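Local coordinates for sortase family protein (Clostridium perfringens, PDB 6IXZ), which is probably a class C sortase, a membrane-associated cysteine transpeptidase expected to link pilin subunits to one another through a thioester intermediate, at residues A[24-27]-A[28-32]; A[88-91]-A[92-96]; A[172-175]-A[176-179]. All blocks are in the same frame, centred on the assembly; numbering follows the deposited sequence.

Contact 1 (A[24-27]-A[28-32])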
# COMPACT_ATOMS: atom_id res chain seq x y z
N GLU A 24 -11.07 8.90 -19.27
CA GLU A 24 -12.10 7.88 -19.29
C GLU A 24 -11.56 6.56 -18.76
O GLU A 24 -12.24 5.85 -18.02
CB GLU A 24 -12.62 7.69 -20.72
CG GLU A 24 -14.04 7.17 -20.78
CD GLU A 24 -15.07 8.28 -20.69
OE1 GLU A 24 -16.07 8.23 -21.44
OE2 GLU A 24 -14.88 9.22 -19.88
N GLU A 25 -10.37 6.18 -19.23
CA GLU A 25 -9.85 4.87 -18.88
C GLU A 25 -9.46 4.82 -17.41
O GLU A 25 -9.73 3.84 -16.76
CB GLU A 25 -8.67 4.49 -19.78
CG GLU A 25 -9.12 3.84 -21.08
CD GLU A 25 -8.26 2.65 -21.48
OE1 GLU A 25 -7.05 2.63 -21.13
OE2 GLU A 25 -8.79 1.73 -22.15
N VAL A 26 -8.88 5.91 -16.90
CA VAL A 26 -8.54 6.02 -15.48
C VAL A 26 -9.81 5.92 -14.63
O VAL A 26 -9.85 5.15 -13.66
CB VAL A 26 -7.84 7.36 -15.14
CG1 VAL A 26 -7.48 7.41 -13.66
CG2 VAL A 26 -6.61 7.57 -16.02
N ASP A 27 -10.84 6.69 -15.01
CA ASP A 27 -12.16 6.64 -14.36
C ASP A 27 -12.69 5.22 -14.30
O ASP A 27 -13.18 4.77 -13.27
CB ASP A 27 -13.18 7.50 -15.12
CG ASP A 27 -13.12 8.97 -14.73
OD1 ASP A 27 -12.24 9.33 -13.94
OD2 ASP A 27 -14.00 9.74 -15.16
N ASP A 28 -12.63 4.52 -15.42
CA ASP A 28 -13.21 3.19 -15.46
C ASP A 28 -12.39 2.18 -14.65
O ASP A 28 -12.95 1.28 -14.03
CB ASP A 28 -13.47 2.74 -16.91
CG ASP A 28 -14.84 3.23 -17.44
OD1 ASP A 28 -15.89 2.73 -16.96
OD2 ASP A 28 -14.88 4.17 -18.26
N LEU A 29 -11.08 2.41 -14.55
CA LEU A 29 -10.23 1.56 -13.72
C LEU A 29 -10.52 1.77 -12.22
O LEU A 29 -10.70 0.82 -11.47
CB LEU A 29 -8.75 1.81 -14.01
CG LEU A 29 -7.81 0.99 -13.11
CD1 LEU A 29 -8.07 -0.50 -13.30
CD2 LEU A 29 -6.34 1.33 -13.36
N ILE A 30 -10.64 3.02 -11.81
CA ILE A 30 -10.98 3.35 -10.42
C ILE A 30 -12.35 2.78 -10.02
O ILE A 30 -12.54 2.30 -8.89
CB ILE A 30 -10.97 4.88 -10.24
CG1 ILE A 30 -9.56 5.43 -10.48
CG2 ILE A 30 -11.52 5.28 -8.88
CD1 ILE A 30 -8.61 5.26 -9.32
N LYS A 31 -13.30 2.79 -10.95
CA LYS A 31 -14.62 2.21 -10.70
C LYS A 31 -14.54 0.73 -10.45
O LYS A 31 -15.24 0.20 -9.61
CB LYS A 31 -15.57 2.42 -11.89
CG LYS A 31 -16.33 3.74 -11.85
CD LYS A 31 -17.57 3.65 -12.72
CE LYS A 31 -17.25 3.62 -14.19
NZ LYS A 31 -18.50 3.40 -14.98
N ASN A 32 -13.73 0.04 -11.24
CA ASN A 32 -13.59 -1.39 -11.09
C ASN A 32 -12.82 -1.78 -9.81
O ASN A 32 -13.21 -2.71 -9.11
CB ASN A 32 -12.94 -1.98 -12.33
CG ASN A 32 -13.86 -1.95 -13.54
OD1 ASN A 32 -15.04 -2.25 -13.45
ND2 ASN A 32 -13.30 -1.61 -14.69
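Glu-24 and Asp-28 begin a run of four i to i+4 backbone hydrogen bonds that makes 24-27 and 28-32 one uninterrupted piece of alpha helix. Asp-28 N donates to Glu-24 O at 2.9 Å, Leu-29 N to Glu-25 O, Ile-30 N to Val-26 O and Lys-31 N to Asp-27 O. The third of these is the straightest, with an N-H...O angle of 169°; the other three are more bent.

On one flank the side chains of Glu-24 and Asp-28 run side by side and point the same way. Their nearest approach is a methylene to an oxygen, Glu-24 CG to Asp-28 OD2 at 4.0 Å, while the carboxylates are turned almost perpendicular (80°) and Glu-24 OE1 stays 5.3 Å from Asp-28 OD2. Asp-28 OD2 also sits 3.1 Å from Glu-24 O, a pairing of two acceptors that contributes no bond. The other oxygen of Asp-28 is used differently: Lys-31 NZ forms a salt bridge with OD1 at 3.3 Å, reached by a chain that bends at chi3 (-71°) to fold back one turn.

All of this belongs to the start of helix 23-41, one of two helices that precede the strands of the sortase fold. Glu-24, Glu-25, Asp-27 and Asp-28 gather near its N-terminal end, where negative charge would be expected to interact favourably with the helix dipole.

A second flank is apolar. Ile-30 CG1 presses close on Val-26 O (3.2 Å) but meets Val-26 CG1 only loosely, at 4.3 Å. Beyond the segments, Val-26 touches Val-21, Leu-29 meets Leu-136, and Asn-32 rests on Tyr-52 and Leu-53.

Contact 2 (A[88-91]-A[92-96])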
# COMPACT_ATOMS: atom_id res chain seq x y z
N VAL A 88 7.80 -2.12 -2.05
CA VAL A 88 6.59 -2.20 -1.25
C VAL A 88 5.49 -2.77 -2.11
O VAL A 88 5.31 -2.33 -3.26
CB VAL A 88 6.13 -0.80 -0.82
CG1 VAL A 88 4.84 -0.88 0.01
CG2 VAL A 88 7.23 -0.12 -0.05
N GLY A 89 4.73 -3.69 -1.53
CA GLY A 89 3.68 -4.40 -2.19
C GLY A 89 2.39 -4.37 -1.40
O GLY A 89 2.39 -4.54 -0.18
N VAL A 90 1.28 -4.20 -2.12
CA VAL A 90 -0.06 -4.35 -1.54
C VAL A 90 -0.30 -5.82 -1.18
O VAL A 90 -0.15 -6.70 -2.04
CB VAL A 90 -1.18 -3.88 -2.51
CG1 VAL A 90 -2.55 -4.04 -1.85
CG2 VAL A 90 -0.98 -2.45 -2.98
N LEU A 91 -0.70 -6.08 0.06
CA LEU A 91 -0.90 -7.45 0.52
C LEU A 91 -2.19 -8.08 -0.06
O LEU A 91 -3.27 -7.47 -0.04
CB LEU A 91 -0.94 -7.47 2.05
CG LEU A 91 -1.18 -8.83 2.67
CD1 LEU A 91 -0.07 -9.79 2.26
CD2 LEU A 91 -1.34 -8.74 4.17
N GLU A 92 -2.07 -9.30 -0.57
CA GLU A 92 -3.18 -10.00 -1.21
C GLU A 92 -4.32 -10.16 -0.25
O GLU A 92 -4.11 -10.38 0.93
CB GLU A 92 -2.73 -11.38 -1.71
CG GLU A 92 -1.77 -11.32 -2.89
CD GLU A 92 -0.31 -11.22 -2.46
OE1 GLU A 92 -0.04 -10.94 -1.27
OE2 GLU A 92 0.55 -11.29 -3.34
N GLY A 93 -5.54 -9.95 -0.74
CA GLY A 93 -6.71 -10.00 0.13
C GLY A 93 -6.95 -8.73 0.94
O GLY A 93 -7.84 -8.70 1.78
N THR A 94 -6.16 -7.67 0.71
CA THR A 94 -6.45 -6.38 1.37
C THR A 94 -6.90 -5.40 0.32
O THR A 94 -6.72 -5.64 -0.86
CB THR A 94 -5.26 -5.82 2.21
OG1 THR A 94 -4.24 -5.27 1.34
CG2 THR A 94 -4.66 -6.91 3.09
N SER A 95 -7.55 -4.32 0.74
CA SER A 95 -8.05 -3.30 -0.17
C SER A 95 -6.94 -2.74 -1.06
O SER A 95 -5.81 -2.65 -0.62
CB SER A 95 -8.68 -2.16 0.64
OG SER A 95 -9.72 -2.68 1.46
N LEU A 96 -7.23 -2.48 -2.33
CA LEU A 96 -6.33 -1.66 -3.13
C LEU A 96 -6.45 -0.21 -2.64
O LEU A 96 -7.53 0.25 -2.26
CB LEU A 96 -6.66 -1.76 -4.60
CG LEU A 96 -6.38 -3.09 -5.30
CD1 LEU A 96 -7.00 -3.14 -6.68
CD2 LEU A 96 -4.89 -3.35 -5.35
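A type II beta turn from Leu-91 to Thr-94 ends strand 88-90 and redirects the chain into the loop before strand 103-109. Its closing bond runs from Thr-94 N to Leu-91 O at 3.0 Å, and Gly-93, at the third position, takes the positive phi (80°) that this turn type requires. The hydroxyl of Thr-94 adds a second grip on the same acceptor: OG1 donates to Leu-91 O at 2.8 Å, lying in the carbonyl plane on a lone pair, whereas the amide donor is tilted from that plane. The threonine torsion explains the double hold, since chi1 of 75° sets OG1 between the backbone N and the carbonyl carbon, facing back across the turn.

Side chains pack around this turn. Leu-91 and Thr-94 cross at about a right angle, with Leu-91 CB 3.9 Å from Thr-94 CG2. Leu-91 CD1 also approaches Glu-92 OE1 at 3.7 Å, although the polar partner of that carboxylate oxygen is the hydroxyl of Thr-79. On the buried side Val-90 CG1 meets Thr-94 OG1 and Ser-95 O, both at 3.8 Å, and reaches Leu-96 CD2 at 4.3 Å, so one methyl of the valine lies against the inner side of the bend.

Strand 88-90 lies between strands 71-77 and 103-109, pairing through backbone bonds with Tyr-76 and Ser-108. Past the turn, Thr-94 OG1 bonds to Val-106 N and Ser-95 OG to His-104 N, while Asn-37 OD1 of helix 23-41 receives Leu-96 N, tying the loop to both strand and helix.

Contact 3 (A[172-175]-A[176-179])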
# COMPACT_ATOMS: atom_id res chain seq x y z
N CYS A 172 8.85 -5.84 8.21
CA CYS A 172 9.49 -6.83 9.09
C CYS A 172 10.35 -6.16 10.16
O CYS A 172 10.85 -5.05 9.97
CB CYS A 172 10.35 -7.79 8.29
SG CYS A 172 9.45 -8.69 7.07
N TYR A 173 10.48 -6.82 11.31
CA TYR A 173 10.88 -6.17 12.55
C TYR A 173 11.34 -7.25 13.52
O TYR A 173 11.01 -8.42 13.32
CB TYR A 173 9.70 -5.38 13.13
CG TYR A 173 10.08 -4.46 14.27
CD1 TYR A 173 10.63 -3.21 14.03
CD2 TYR A 173 9.94 -4.86 15.58
CE1 TYR A 173 11.06 -2.40 15.07
CE2 TYR A 173 10.31 -4.05 16.63
CZ TYR A 173 10.85 -2.82 16.37
OH TYR A 173 11.23 -2.03 17.44
N PRO A 174 12.27 -6.92 14.42
CA PRO A 174 13.16 -5.76 14.38
C PRO A 174 14.15 -5.80 13.23
O PRO A 174 14.28 -6.82 12.56
CB PRO A 174 13.90 -5.81 15.72
CG PRO A 174 13.77 -7.19 16.19
CD PRO A 174 12.50 -7.74 15.62
N TYR A 175 14.87 -4.69 13.05
CA TYR A 175 15.70 -4.50 11.87
C TYR A 175 16.81 -5.53 11.76
O TYR A 175 17.68 -5.59 12.61
CB TYR A 175 16.30 -3.09 11.86
CG TYR A 175 17.29 -2.88 10.74
CD1 TYR A 175 16.86 -2.56 9.46
CD2 TYR A 175 18.65 -3.05 10.95
CE1 TYR A 175 17.76 -2.40 8.41
CE2 TYR A 175 19.56 -2.87 9.93
CZ TYR A 175 19.11 -2.55 8.66
OH TYR A 175 20.01 -2.37 7.64
N GLY A 176 16.82 -6.28 10.67
CA GLY A 176 17.85 -7.29 10.44
C GLY A 176 17.47 -8.66 10.97
O GLY A 176 18.16 -9.64 10.68
N ILE A 177 16.34 -8.73 11.68
CA ILE A 177 15.93 -9.93 12.39
C ILE A 177 14.64 -10.52 11.81
O ILE A 177 14.61 -11.68 11.40
CB ILE A 177 15.82 -9.66 13.90
CG1 ILE A 177 17.23 -9.58 14.52
CG2 ILE A 177 14.97 -10.72 14.60
CD1 ILE A 177 17.35 -8.62 15.69
N ASN A 178 13.64 -9.68 11.61
CA ASN A 178 12.53 -9.99 10.68
C ASN A 178 11.71 -11.17 11.18
O ASN A 178 11.18 -11.98 10.42
CB ASN A 178 13.04 -10.22 9.25
CG ASN A 178 13.89 -9.08 8.74
OD1 ASN A 178 13.56 -7.91 8.98
ND2 ASN A 178 14.99 -9.40 8.06
N THR A 179 11.52 -11.17 12.48
CA THR A 179 10.84 -12.24 13.15
C THR A 179 9.43 -11.79 13.54
O THR A 179 8.52 -12.62 13.73
CB THR A 179 11.71 -12.65 14.36
OG1 THR A 179 11.94 -14.07 14.32
CG2 THR A 179 11.10 -12.23 15.64
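Cys-172 and Asn-178 meet through the cysteine methylene: CB lies 3.3 Å from Asn-178 OD1 and 3.8 Å from Asn-178 CB. With SG anti to the carbonyl carbon (chi1 -60°), it is this methylene rather than the thiol that comes closest to the asparagine. Farther along the loop, beyond Pro-174 O, Pro-174 CG packs against Ile-177 CD1 at 3.9 Å, the two side chains crossing obliquely, and Ile-177 CB closes on the same ring atom.

What holds these groups together is the backbone of a tight loop. Pro-174 O accepts two amides: Ile-177 N at 2.9 Å, tilted from the carbonyl plane, and Asn-178 N at 3.1 Å, lying in that plane. The first bond closes a four-residue turn from Pro-174 to Ile-177 with type II backbone angles, in which Gly-176 has a positive phi (91°). A weak bond from Thr-179 N to Tyr-173 O, 2.9 Å long but bent to 129°, spans the loop outside that turn.

The segment begins at the cysteine that ends the TLxTC signature of sortases, on the last part of strand 165-173. Cys-172 is predicted to carry the acyl-thioester intermediate; its side chain and that of His-110, the predicted proton donor and acceptor, have their nearest atoms about 3 Å apart, and Asn-178 touches His-110 too. Through Asn-178 the loop therefore borders the predicted active site.

Farther out, the peptide before Pro-174 is cis, and the proline folds back on the preceding aromatic ring: its CB sits 4.0 Å above the Tyr-173 ring plane, over the centre. Tyr-173 also leans on Leu-182 and shares a backbone bond with Glu-180, while Tyr-175 reaches Thr-120.

The three contacts come in series along the chain. Contact 1 lies on helix 23-41, contact 2 follows strand 88-90, and contact 3 follows strand 165-173. Contacts 2 and 3 reach the same mixed sheet, where strand 103-109 separates their two strands; their centres are 20 Å apart and both belong to the sortase domain. Contact 1 lies 19 Å from contact 2 and 38 Å from contact 3, centre to centre, on the opposite side of the chain's centre from contact 3. Contact 2 is the innermost, its centre about 6 Å from the chain's against 19 Å for the others, and its loop bonds to Asn-37 of contact 1's helix; contact 3 carries the predicted catalytic cysteine.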